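Alpha,alpha-trehalose-phosphate synthase (UDP-forming) (PDB 5UOF) belongs to glycosyltransferase family 20 and has the two-domain GT-B architecture, with two Rossmann-like domains facing each other. Local coordinates at residues Ala245-Val255 with Glu351-Met361; Val382-Val392 with Leu431-Leu442. All coordinates share one frame; numbering follows the deposited sequence.

Contact 1 closes before contact 2 opens along the chain, and their centres lie about 17 Å apart on the same side of the chain's centre. Both belong to the domain built on the six-stranded parallel sheet. Helix 352-361 of contact 1 leads into strand 364-367, and segment 382-392 of contact 2 leads into the adjacent strand 392-396. The two contacts touch: Phe359 O probably accepts a hydrogen bond from Gln385 NE2. They also share a sodium ion, bound by Arg360 O, Ser362 O, Gln385 OE1 and two waters. The ion thus ties two successive helix-to-strand connections together.

Contact 1: residues Ala245-Val255 with Glu351-Met361; sequences AAVQYGARKPV and ERNLLMAFFRM. With NA (sodium ion), chain C.
Tyr249 OH donates a hydrogen bond to Glu351 OE1 over 3.0 Å, meeting the oxygen nearly along its C-O axis. The carboxylate reaches the ring at its edge, with the two planes 87° apart. Arg252 NH1 lies 4.2 Å from Glu351 OE2, too far for a salt bridge. The Arg252 guanidinium instead covers one face of the Tyr249 ring, near its rim. Asn353 CB takes the opposite face in a CH-pi contact, 3.4 Å from the ring centroid and almost exactly on the normal. The phenol is therefore held between two side chains and tied at its hydroxyl.

Val247 CG2 sits over the centre of one face of the Arg360 guanidinium, 3.4 Å from Arg360 CZ. The arginine gets there as an extended chain, CG anti to the backbone N (chi1 -171°), and its NH1 bonds to Ser384 O. The backbone Arg360 O binds the sodium ion at 2.4 Å.

Packing fills the rest. Ala246 CB meets Met356 CB at 3.8 Å. Val255 is a knob in a hole formed by Leu354, Ala357, Phe358 and Met361, and its CG2 lies 3.6 Å from Leu354 CD1. Pro254 CB rests on Leu354 CD2.

In the Rossmann-like domain built on the six-stranded parallel sheet, helix 352-361 thus packs against helices 239-248 and 253-262, while Phe358 and Phe359 reach strand 266-271 and Phe359 also touches helix 376-384.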
loop_
_atom_site.group_PDB
_atom_site.type_symbol
_atom_site.label_atom_id
_atom_site.label_comp_id
_atom_site.label_asym_id
_atom_site.label_seq_id
_atom_site.Cartn_x
_atom_site.Cartn_y
_atom_site.Cartn_z
ATOM N N ALA A 245 -24.496 -4.603 -30.298
ATOM C CA ALA A 245 -25.273 -5.418 -29.369
ATOM C C ALA A 245 -26.201 -4.555 -28.530
ATOM O O ALA A 245 -27.366 -4.911 -28.316
ATOM C CB ALA A 245 -24.343 -6.226 -28.465
ATOM N N ALA A 246 -25.696 -3.423 -28.034
ATOM C CA ALA A 246 -26.525 -2.536 -27.227
ATOM C C ALA A 246 -27.761 -2.107 -28.010
ATOM O O ALA A 246 -28.886 -2.180 -27.502
ATOM C CB ALA A 246 -25.704 -1.329 -26.773
ATOM N N VAL A 247 -27.572 -1.694 -29.271
ATOM C CA VAL A 247 -28.703 -1.277 -30.101
ATOM C C VAL A 247 -29.642 -2.447 -30.352
ATOM O O VAL A 247 -30.869 -2.302 -30.312
ATOM C CB VAL A 247 -28.195 -0.679 -31.427
ATOM C CG1 VAL A 247 -29.347 -0.528 -32.451
ATOM C CG2 VAL A 247 -27.510 0.658 -31.154
ATOM N N GLN A 248 -29.075 -3.626 -30.608
ATOM C CA GLN A 248 -29.874 -4.812 -30.911
ATOM C C GLN A 248 -30.790 -5.185 -29.756
ATOM O O GLN A 248 -31.887 -5.725 -29.969
ATOM C CB GLN A 248 -28.961 -5.992 -31.244
ATOM C CG GLN A 248 -28.393 -5.985 -32.659
ATOM C CD GLN A 248 -27.335 -7.060 -32.867
ATOM O OE1 GLN A 248 -26.959 -7.774 -31.932
ATOM N NE2 GLN A 248 -26.843 -7.173 -34.095
ATOM N N TYR A 249 -30.362 -4.905 -28.527
ATOM C CA TYR A 249 -31.142 -5.173 -27.327
ATOM C C TYR A 249 -31.959 -3.972 -26.867
ATOM O O TYR A 249 -32.536 -4.008 -25.778
ATOM C CB TYR A 249 -30.221 -5.629 -26.196
ATOM C CG TYR A 249 -30.014 -7.121 -26.189
ATOM C CD1 TYR A 249 -29.596 -7.784 -27.333
ATOM C CD2 TYR A 249 -30.265 -7.866 -25.050
ATOM C CE1 TYR A 249 -29.419 -9.162 -27.338
ATOM C CE2 TYR A 249 -30.093 -9.241 -25.043
ATOM C CZ TYR A 249 -29.673 -9.881 -26.188
ATOM O OH TYR A 249 -29.497 -11.248 -26.182
ATOM N N GLY A 250 -32.030 -2.908 -27.670
ATOM C CA GLY A 250 -32.693 -1.697 -27.219
ATOM C C GLY A 250 -34.192 -1.821 -27.041
ATOM O O GLY A 250 -34.797 -0.974 -26.376
ATOM N N ALA A 251 -34.806 -2.853 -27.617
ATOM C CA ALA A 251 -36.248 -3.031 -27.538
ATOM C C ALA A 251 -36.660 -4.131 -26.568
ATOM O O ALA A 251 -37.856 -4.414 -26.450
ATOM C CB ALA A 251 -36.819 -3.327 -28.929
ATOM N N ARG A 252 -35.706 -4.767 -25.888
ATOM C CA ARG A 252 -36.030 -5.849 -24.966
ATOM C C ARG A 252 -36.880 -5.337 -23.810
ATOM O O ARG A 252 -36.723 -4.204 -23.356
ATOM C CB ARG A 252 -34.748 -6.477 -24.422
ATOM C CG ARG A 252 -33.967 -7.229 -25.473
ATOM C CD ARG A 252 -34.799 -8.339 -26.073
ATOM N NE ARG A 252 -33.987 -9.151 -26.965
ATOM C CZ ARG A 252 -33.306 -10.223 -26.578
ATOM N NH1 ARG A 252 -33.351 -10.624 -25.312
ATOM N NH2 ARG A 252 -32.582 -10.892 -27.461
ATOM N N LYS A 253 -37.782 -6.195 -23.323
ATOM C CA LYS A 253 -38.705 -5.797 -22.258
ATOM C C LYS A 253 -38.019 -5.161 -21.049
ATOM O O LYS A 253 -38.487 -4.103 -20.600
ATOM C CB LYS A 253 -39.553 -7.010 -21.842
ATOM N N PRO A 254 -36.926 -5.704 -20.497
ATOM C CA PRO A 254 -36.315 -5.055 -19.321
ATOM C C PRO A 254 -35.816 -3.649 -19.599
ATOM O O PRO A 254 -35.889 -2.786 -18.713
ATOM C CB PRO A 254 -35.162 -6.003 -18.956
ATOM C CG PRO A 254 -35.528 -7.303 -19.565
ATOM C CD PRO A 254 -36.232 -6.961 -20.837
ATOM N N VAL A 255 -35.327 -3.387 -20.815
ATOM C CA VAL A 255 -34.922 -2.032 -21.192
ATOM C C VAL A 255 -36.128 -1.099 -21.179
ATOM O O VAL A 255 -36.088 -0.003 -20.605
ATOM C CB VAL A 255 -34.237 -2.051 -22.572
ATOM C CG1 VAL A 255 -33.832 -0.650 -23.004
ATOM C CG2 VAL A 255 -33.036 -3.002 -22.561
ATOM N N GLU A 351 -28.172 -10.596 -18.467
ATOM C CA GLU A 351 -27.522 -10.850 -19.749
ATOM C C GLU A 351 -26.588 -9.708 -20.121
ATOM O O GLU A 351 -26.918 -8.535 -19.942
ATOM C CB GLU A 351 -28.554 -10.996 -20.862
ATOM C CG GLU A 351 -29.237 -12.311 -20.981
ATOM C CD GLU A 351 -30.095 -12.329 -22.226
ATOM O OE1 GLU A 351 -29.533 -12.193 -23.336
ATOM O OE2 GLU A 351 -31.330 -12.425 -22.092
ATOM N N ARG A 352 -25.433 -10.068 -20.679
ATOM C CA ARG A 352 -24.423 -9.072 -21.003
ATOM C C ARG A 352 -24.964 -8.017 -21.956
ATOM O O ARG A 352 -24.733 -6.821 -21.759
ATOM C CB ARG A 352 -23.201 -9.759 -21.605
ATOM C CG ARG A 352 -22.148 -8.815 -22.141
ATOM C CD ARG A 352 -20.984 -9.628 -22.680
ATOM N NE ARG A 352 -20.019 -8.806 -23.395
ATOM C CZ ARG A 352 -19.048 -8.116 -22.808
ATOM N NH1 ARG A 352 -18.920 -8.148 -21.484
ATOM N NH2 ARG A 352 -18.209 -7.399 -23.543
ATOM N N ASN A 353 -25.690 -8.435 -22.991
ATOM C CA ASN A 353 -26.152 -7.458 -23.974
ATOM C C ASN A 353 -27.225 -6.546 -23.398
ATOM O O ASN A 353 -27.369 -5.402 -23.849
ATOM C CB ASN A 353 -26.655 -8.164 -25.225
ATOM C CG ASN A 353 -25.528 -8.704 -26.066
ATOM O OD1 ASN A 353 -24.356 -8.555 -25.717
ATOM N ND2 ASN A 353 -25.869 -9.335 -27.182
ATOM N N LEU A 354 -27.990 -7.036 -22.418
ATOM C CA LEU A 354 -28.914 -6.168 -21.697
ATOM C C LEU A 354 -28.167 -5.073 -20.944
ATOM O O LEU A 354 -28.575 -3.905 -20.965
ATOM C CB LEU A 354 -29.764 -7.005 -20.738
ATOM C CG LEU A 354 -31.109 -6.450 -20.277
ATOM C CD1 LEU A 354 -32.051 -6.281 -21.463
ATOM C CD2 LEU A 354 -31.725 -7.354 -19.221
ATOM N N LEU A 355 -27.071 -5.433 -20.259
ATOM C CA LEU A 355 -26.271 -4.424 -19.573
ATOM C C LEU A 355 -25.789 -3.359 -20.546
ATOM O O LEU A 355 -25.771 -2.167 -20.212
ATOM C CB LEU A 355 -25.069 -5.059 -18.866
ATOM C CG LEU A 355 -25.322 -5.996 -17.685
ATOM C CD1 LEU A 355 -23.992 -6.447 -17.095
ATOM C CD2 LEU A 355 -26.183 -5.323 -16.624
ATOM N N MET A 356 -25.377 -3.768 -21.750
ATOM C CA MET A 356 -24.930 -2.778 -22.726
ATOM C C MET A 356 -26.070 -1.837 -23.099
ATOM O O MET A 356 -25.870 -0.619 -23.214
ATOM C CB MET A 356 -24.357 -3.459 -23.974
ATOM C CG MET A 356 -23.249 -4.508 -23.694
ATOM S SD MET A 356 -21.884 -3.848 -22.703
ATOM C CE MET A 356 -21.036 -5.353 -22.239
ATOM N N ALA A 357 -27.282 -2.383 -23.272
ATOM C CA ALA A 357 -28.439 -1.531 -23.536
ATOM C C ALA A 357 -28.727 -0.599 -22.360
ATOM O O ALA A 357 -29.119 0.558 -22.566
ATOM C CB ALA A 357 -29.664 -2.389 -23.872
ATOM N N PHE A 358 -28.541 -1.075 -21.120
ATOM C CA PHE A 358 -28.682 -0.177 -19.974
ATOM C C PHE A 358 -27.624 0.918 -20.023
ATOM O O PHE A 358 -27.913 2.086 -19.733
ATOM C CB PHE A 358 -28.546 -0.929 -18.644
ATOM C CG PHE A 358 -29.584 -1.993 -18.401
ATOM C CD1 PHE A 358 -30.805 -1.989 -19.047
ATOM C CD2 PHE A 358 -29.317 -3.004 -17.481
ATOM C CE1 PHE A 358 -31.747 -2.987 -18.788
ATOM C CE2 PHE A 358 -30.241 -3.994 -17.220
ATOM C CZ PHE A 358 -31.454 -3.996 -17.881
ATOM N N PHE A 359 -26.376 0.547 -20.334
ATOM C CA PHE A 359 -25.332 1.558 -20.461
ATOM C C PHE A 359 -25.708 2.588 -21.515
ATOM O O PHE A 359 -25.530 3.796 -21.314
ATOM C CB PHE A 359 -23.996 0.915 -20.847
ATOM C CG PHE A 359 -23.379 0.049 -19.780
ATOM C CD1 PHE A 359 -23.728 0.188 -18.448
ATOM C CD2 PHE A 359 -22.435 -0.912 -20.131
ATOM C CE1 PHE A 359 -23.134 -0.613 -17.476
ATOM C CE2 PHE A 359 -21.842 -1.706 -19.173
ATOM C CZ PHE A 359 -22.195 -1.567 -17.845
ATOM N N ARG A 360 -26.215 2.133 -22.654
ATOM C CA ARG A 360 -26.516 3.083 -23.718
ATOM C C ARG A 360 -27.604 4.062 -23.286
ATOM O O ARG A 360 -27.535 5.252 -23.606
ATOM C CB ARG A 360 -26.926 2.350 -24.993
ATOM C CG ARG A 360 -27.058 3.283 -26.224
ATOM C CD ARG A 360 -27.213 2.424 -27.478
ATOM N NE ARG A 360 -27.205 3.148 -28.760
ATOM C CZ ARG A 360 -26.140 3.269 -29.557
ATOM N NH1 ARG A 360 -24.967 2.753 -29.207
ATOM N NH2 ARG A 360 -26.250 3.890 -30.728
ATOM N N MET A 361 -28.610 3.581 -22.546
ATOM C CA MET A 361 -29.715 4.415 -22.067
ATOM C C MET A 361 -29.236 5.459 -21.074
ATOM O O MET A 361 -29.790 6.561 -20.993
ATOM C CB MET A 361 -30.776 3.534 -21.397
ATOM C CG MET A 361 -31.954 4.282 -20.794
ATOM S SD MET A 361 -33.091 3.242 -19.843
ATOM C CE MET A 361 -32.749 1.647 -20.563
HETATM NA NA NA C . -26.089 7.022 -23.000
HETATM O O HOH W 1 -26.120 7.256 -25.428
HETATM O O HOH W 2 -26.476 9.528 -23.015
#

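Contact 2: residues Val382-Val392 with Leu431-Leu442; sequences VASQDPADPGV and LAERQARHEENL. With NA (sodium ion), chain C.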
loop_
_atom_site.group_PDB
_atom_site.type_symbol
_atom_site.label_atom_id
_atom_site.label_comp_id
_atom_site.label_asym_id
_atom_site.label_seq_id
_atom_site.Cartn_x
_atom_site.Cartn_y
_atom_site.Cartn_z
ATOM N N VAL A 382 -18.267 3.006 -22.364
ATOM C CA VAL A 382 -18.010 3.924 -23.475
ATOM C C VAL A 382 -18.484 3.308 -24.784
ATOM O O VAL A 382 -19.178 3.948 -25.586
ATOM C CB VAL A 382 -16.513 4.278 -23.533
ATOM C CG1 VAL A 382 -16.178 5.071 -24.801
ATOM C CG2 VAL A 382 -16.095 5.051 -22.280
ATOM N N ALA A 383 -18.111 2.044 -25.016
ATOM C CA ALA A 383 -18.437 1.411 -26.293
ATOM C C ALA A 383 -19.941 1.344 -26.535
ATOM O O ALA A 383 -20.385 1.298 -27.691
ATOM C CB ALA A 383 -17.829 0.006 -26.343
ATOM N N SER A 384 -20.740 1.327 -25.469
ATOM C CA SER A 384 -22.183 1.202 -25.613
ATOM C C SER A 384 -22.864 2.508 -26.023
ATOM O O SER A 384 -24.030 2.475 -26.426
ATOM C CB SER A 384 -22.791 0.703 -24.294
ATOM O OG SER A 384 -22.347 -0.607 -23.981
ATOM N N GLN A 385 -22.185 3.646 -25.933
ATOM C CA GLN A 385 -22.889 4.920 -26.047
ATOM C C GLN A 385 -23.287 5.242 -27.478
ATOM O O GLN A 385 -22.601 4.889 -28.443
ATOM C CB GLN A 385 -22.025 6.061 -25.507
ATOM C CG GLN A 385 -21.673 5.854 -24.040
ATOM C CD GLN A 385 -22.918 5.657 -23.190
ATOM O OE1 GLN A 385 -23.833 6.495 -23.197
ATOM N NE2 GLN A 385 -22.981 4.533 -22.482
ATOM N N ASP A 386 -24.414 5.953 -27.601
ATOM C CA ASP A 386 -24.807 6.519 -28.880
ATOM C C ASP A 386 -23.962 7.771 -29.091
ATOM O O ASP A 386 -24.035 8.689 -28.271
ATOM C CB ASP A 386 -26.305 6.856 -28.876
ATOM C CG ASP A 386 -26.827 7.288 -30.250
ATOM O OD1 ASP A 386 -26.066 7.904 -31.034
ATOM O OD2 ASP A 386 -28.011 7.002 -30.559
ATOM N N PRO A 387 -23.134 7.842 -30.136
ATOM C CA PRO A 387 -22.293 9.037 -30.307
ATOM C C PRO A 387 -23.085 10.309 -30.540
ATOM O O PRO A 387 -22.516 11.396 -30.382
ATOM C CB PRO A 387 -21.419 8.697 -31.524
ATOM C CG PRO A 387 -22.186 7.651 -32.268
ATOM C CD PRO A 387 -22.935 6.863 -31.221
ATOM N N ALA A 388 -24.368 10.213 -30.913
ATOM C CA ALA A 388 -25.179 11.412 -31.087
ATOM C C ALA A 388 -25.585 12.038 -29.759
ATOM O O ALA A 388 -25.951 13.218 -29.729
ATOM C CB ALA A 388 -26.433 11.092 -31.902
ATOM N N ASP A 389 -25.525 11.285 -28.668
ATOM C CA ASP A 389 -25.906 11.748 -27.338
ATOM C C ASP A 389 -25.220 10.855 -26.308
ATOM O O ASP A 389 -25.880 10.052 -25.639
ATOM C CB ASP A 389 -27.428 11.712 -27.174
ATOM C CG ASP A 389 -27.903 12.296 -25.839
ATOM O OD1 ASP A 389 -27.119 12.999 -25.168
ATOM O OD2 ASP A 389 -29.069 12.038 -25.454
ATOM N N PRO A 390 -23.899 10.943 -26.171
ATOM C CA PRO A 390 -23.182 9.918 -25.405
ATOM C C PRO A 390 -23.069 10.243 -23.924
ATOM O O PRO A 390 -22.950 11.399 -23.519
ATOM C CB PRO A 390 -21.802 9.909 -26.077
ATOM C CG PRO A 390 -21.601 11.325 -26.515
ATOM C CD PRO A 390 -22.982 11.864 -26.871
ATOM N N GLY A 391 -23.097 9.189 -23.109
ATOM C CA GLY A 391 -22.926 9.347 -21.674
ATOM C C GLY A 391 -21.503 9.711 -21.292
ATOM O O GLY A 391 -20.575 9.655 -22.101
ATOM N N VAL A 392 -21.342 10.100 -20.020
ATOM C CA VAL A 392 -20.065 10.534 -19.465
ATOM C C VAL A 392 -19.558 9.461 -18.518
ATOM O O VAL A 392 -20.312 8.976 -17.666
ATOM C CB VAL A 392 -20.200 11.863 -18.706
ATOM C CG1 VAL A 392 -18.863 12.240 -18.049
ATOM C CG2 VAL A 392 -20.694 12.959 -19.638
ATOM N N LEU A 431 -23.558 18.762 -24.486
ATOM C CA LEU A 431 -23.391 17.743 -25.522
ATOM C C LEU A 431 -22.035 17.831 -26.214
ATOM O O LEU A 431 -21.387 16.805 -26.464
ATOM C CB LEU A 431 -24.510 17.892 -26.551
ATOM C CG LEU A 431 -24.391 16.959 -27.754
ATOM C CD1 LEU A 431 -24.523 15.483 -27.311
ATOM C CD2 LEU A 431 -25.418 17.318 -28.829
ATOM N N ALA A 432 -21.602 19.051 -26.567
ATOM C CA ALA A 432 -20.366 19.179 -27.330
ATOM C C ALA A 432 -19.185 18.600 -26.563
ATOM O O ALA A 432 -18.353 17.890 -27.138
ATOM C CB ALA A 432 -20.122 20.645 -27.700
ATOM N N GLU A 433 -19.094 18.893 -25.260
ATOM C CA GLU A 433 -18.019 18.315 -24.456
ATOM C C GLU A 433 -18.209 16.809 -24.270
ATOM O O GLU A 433 -17.238 16.034 -24.323
ATOM C CB GLU A 433 -17.938 19.038 -23.101
ATOM C CG GLU A 433 -16.740 18.551 -22.269
ATOM C CD GLU A 433 -16.676 19.165 -20.867
ATOM O OE1 GLU A 433 -15.871 18.664 -20.048
ATOM O OE2 GLU A 433 -17.413 20.133 -20.583
ATOM N N ARG A 434 -19.449 16.362 -24.064
ATOM C CA ARG A 434 -19.669 14.927 -23.927
ATOM C C ARG A 434 -19.196 14.193 -25.173
ATOM O O ARG A 434 -18.581 13.122 -25.081
ATOM C CB ARG A 434 -21.147 14.624 -23.672
ATOM C CG ARG A 434 -21.614 15.085 -22.294
ATOM C CD ARG A 434 -23.001 14.559 -21.956
ATOM N NE ARG A 434 -24.082 15.300 -22.620
ATOM C CZ ARG A 434 -24.878 14.801 -23.559
ATOM N NH1 ARG A 434 -24.723 13.548 -24.001
ATOM N NH2 ARG A 434 -25.847 15.562 -24.052
ATOM N N GLN A 435 -19.442 14.778 -26.347
ATOM C CA GLN A 435 -19.027 14.131 -27.588
ATOM C C GLN A 435 -17.516 14.172 -27.758
ATOM O O GLN A 435 -16.918 13.203 -28.234
ATOM C CB GLN A 435 -19.718 14.794 -28.782
ATOM C CG GLN A 435 -21.194 14.451 -28.876
ATOM C CD GLN A 435 -21.892 15.163 -30.016
ATOM O OE1 GLN A 435 -21.696 16.363 -30.246
ATOM N NE2 GLN A 435 -22.723 14.426 -30.733
ATOM N N ALA A 436 -16.881 15.289 -27.391
ATOM C CA ALA A 436 -15.430 15.365 -27.494
ATOM C C ALA A 436 -14.785 14.296 -26.624
ATOM O O ALA A 436 -13.896 13.564 -27.076
ATOM C CB ALA A 436 -14.937 16.761 -27.103
ATOM N N ARG A 437 -15.254 14.167 -25.378
ATOM C CA ARG A 437 -14.700 13.156 -24.477
ATOM C C ARG A 437 -15.004 11.747 -24.967
ATOM O O ARG A 437 -14.144 10.853 -24.902
ATOM C CB ARG A 437 -15.255 13.355 -23.069
ATOM C CG ARG A 437 -14.797 14.646 -22.413
ATOM C CD ARG A 437 -15.489 14.857 -21.089
ATOM N NE ARG A 437 -14.856 15.971 -20.384
ATOM C CZ ARG A 437 -13.756 15.855 -19.644
ATOM N NH1 ARG A 437 -13.172 14.668 -19.476
ATOM N NH2 ARG A 437 -13.237 16.928 -19.068
ATOM N N HIS A 438 -16.232 11.522 -25.432
ATOM C CA HIS A 438 -16.597 10.201 -25.921
ATOM C C HIS A 438 -15.730 9.793 -27.104
ATOM O O HIS A 438 -15.222 8.665 -27.154
ATOM C CB HIS A 438 -18.073 10.168 -26.317
ATOM C CG HIS A 438 -18.474 8.869 -26.937
ATOM N ND1 HIS A 438 -18.577 7.707 -26.204
ATOM C CD2 HIS A 438 -18.734 8.532 -28.222
ATOM C CE1 HIS A 438 -18.916 6.713 -27.007
ATOM N NE2 HIS A 438 -19.005 7.183 -28.239
ATOM N N GLU A 439 -15.549 10.698 -28.080
ATOM C CA GLU A 439 -14.782 10.317 -29.257
ATOM C C GLU A 439 -13.314 10.141 -28.914
ATOM O O GLU A 439 -12.636 9.307 -29.519
ATOM C CB GLU A 439 -14.955 11.349 -30.376
ATOM C CG GLU A 439 -16.388 11.448 -30.891
ATOM C CD GLU A 439 -16.839 10.188 -31.629
ATOM O OE1 GLU A 439 -15.971 9.500 -32.212
ATOM O OE2 GLU A 439 -18.060 9.893 -31.627
ATOM N N GLU A 440 -12.810 10.921 -27.957
ATOM C CA GLU A 440 -11.454 10.710 -27.459
ATOM C C GLU A 440 -11.290 9.300 -26.895
ATOM O O GLU A 440 -10.344 8.582 -27.245
ATOM C CB GLU A 440 -11.146 11.775 -26.407
ATOM C CG GLU A 440 -9.805 11.655 -25.722
ATOM C CD GLU A 440 -9.580 12.799 -24.749
ATOM O OE1 GLU A 440 -10.332 13.793 -24.807
ATOM O OE2 GLU A 440 -8.666 12.714 -23.919
ATOM N N ASN A 441 -12.226 8.875 -26.042
ATOM C CA ASN A 441 -12.158 7.535 -25.463
ATOM C C ASN A 441 -12.384 6.456 -26.514
ATOM O O ASN A 441 -11.688 5.435 -26.527
ATOM C CB ASN A 441 -13.187 7.396 -24.340
ATOM C CG ASN A 441 -12.744 8.085 -23.059
ATOM O OD1 ASN A 441 -11.570 8.380 -22.888
ATOM N ND2 ASN A 441 -13.685 8.340 -22.155
ATOM N N LEU A 442 -13.361 6.659 -27.396
ATOM C CA LEU A 442 -13.684 5.638 -28.390
ATOM C C LEU A 442 -12.516 5.404 -29.345
ATOM O O LEU A 442 -12.264 4.265 -29.765
ATOM C CB LEU A 442 -14.938 6.055 -29.153
ATOM C CG LEU A 442 -15.405 5.145 -30.281
ATOM C CD1 LEU A 442 -15.628 3.723 -29.767
ATOM C CD2 LEU A 442 -16.685 5.700 -30.882
HETATM NA NA NA C . -26.089 7.022 -23.000
HETATM O O HOH W 3 -20.042 4.796 -29.547
HETATM O O HOH W 1 -26.120 7.256 -25.428
HETATM O O HOH W 4 -19.742 11.790 -30.624
HETATM O O HOH W 2 -26.476 9.528 -23.015
HETATM O O HOH W 5 -18.742 7.768 -23.389
HETATM O O HOH W 6 -18.564 11.670 -22.590
#
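With chi1 at 175°, the His438 imidazole swings away from its own backbone N and lies against Pro390. Arg434 bends at chi3 (-78°), and this turns its guanidinium to Asp389 and Pro390. NH1 of Arg434 grips two acceptors: Asp389 OD1 at 2.7 Å, in a salt bridge, and Pro390 O at 2.8 Å. Pro390 O lies in the guanidinium plane, although NH1 stands well above the carbonyl plane.

Pro390 CB lies over one face of the His438 ring, offset toward the rim, 3.9 Å from the centroid. Val382 O meets the ring edge at CE1. Both ring nitrogens are engaged by water: NE2 through one that also bonds Gln385 O, ND1 through one that bonds Gly391 O.

Gln435 NE2 donates to Pro387 O (3.1 Å), in the carbonyl plane. Gln385 OE1 binds the sodium ion at 2.3 Å. The same oxygen accepts a hydrogen bond from Gly391 N, which ties the loop to the ion site. Ala388 N bonds Asp386 OD1 in an Asx turn. Val392 CG2 packs on Arg434 CG at 3.5 Å.

Helix 431-447 covers this helix-to-strand connection of the Rossmann-like domain, between helix 376-384 and strand 392-396; Val392 and Arg437 touch strand 409-411, and Leu442 reaches Pro239 of helix 239-248.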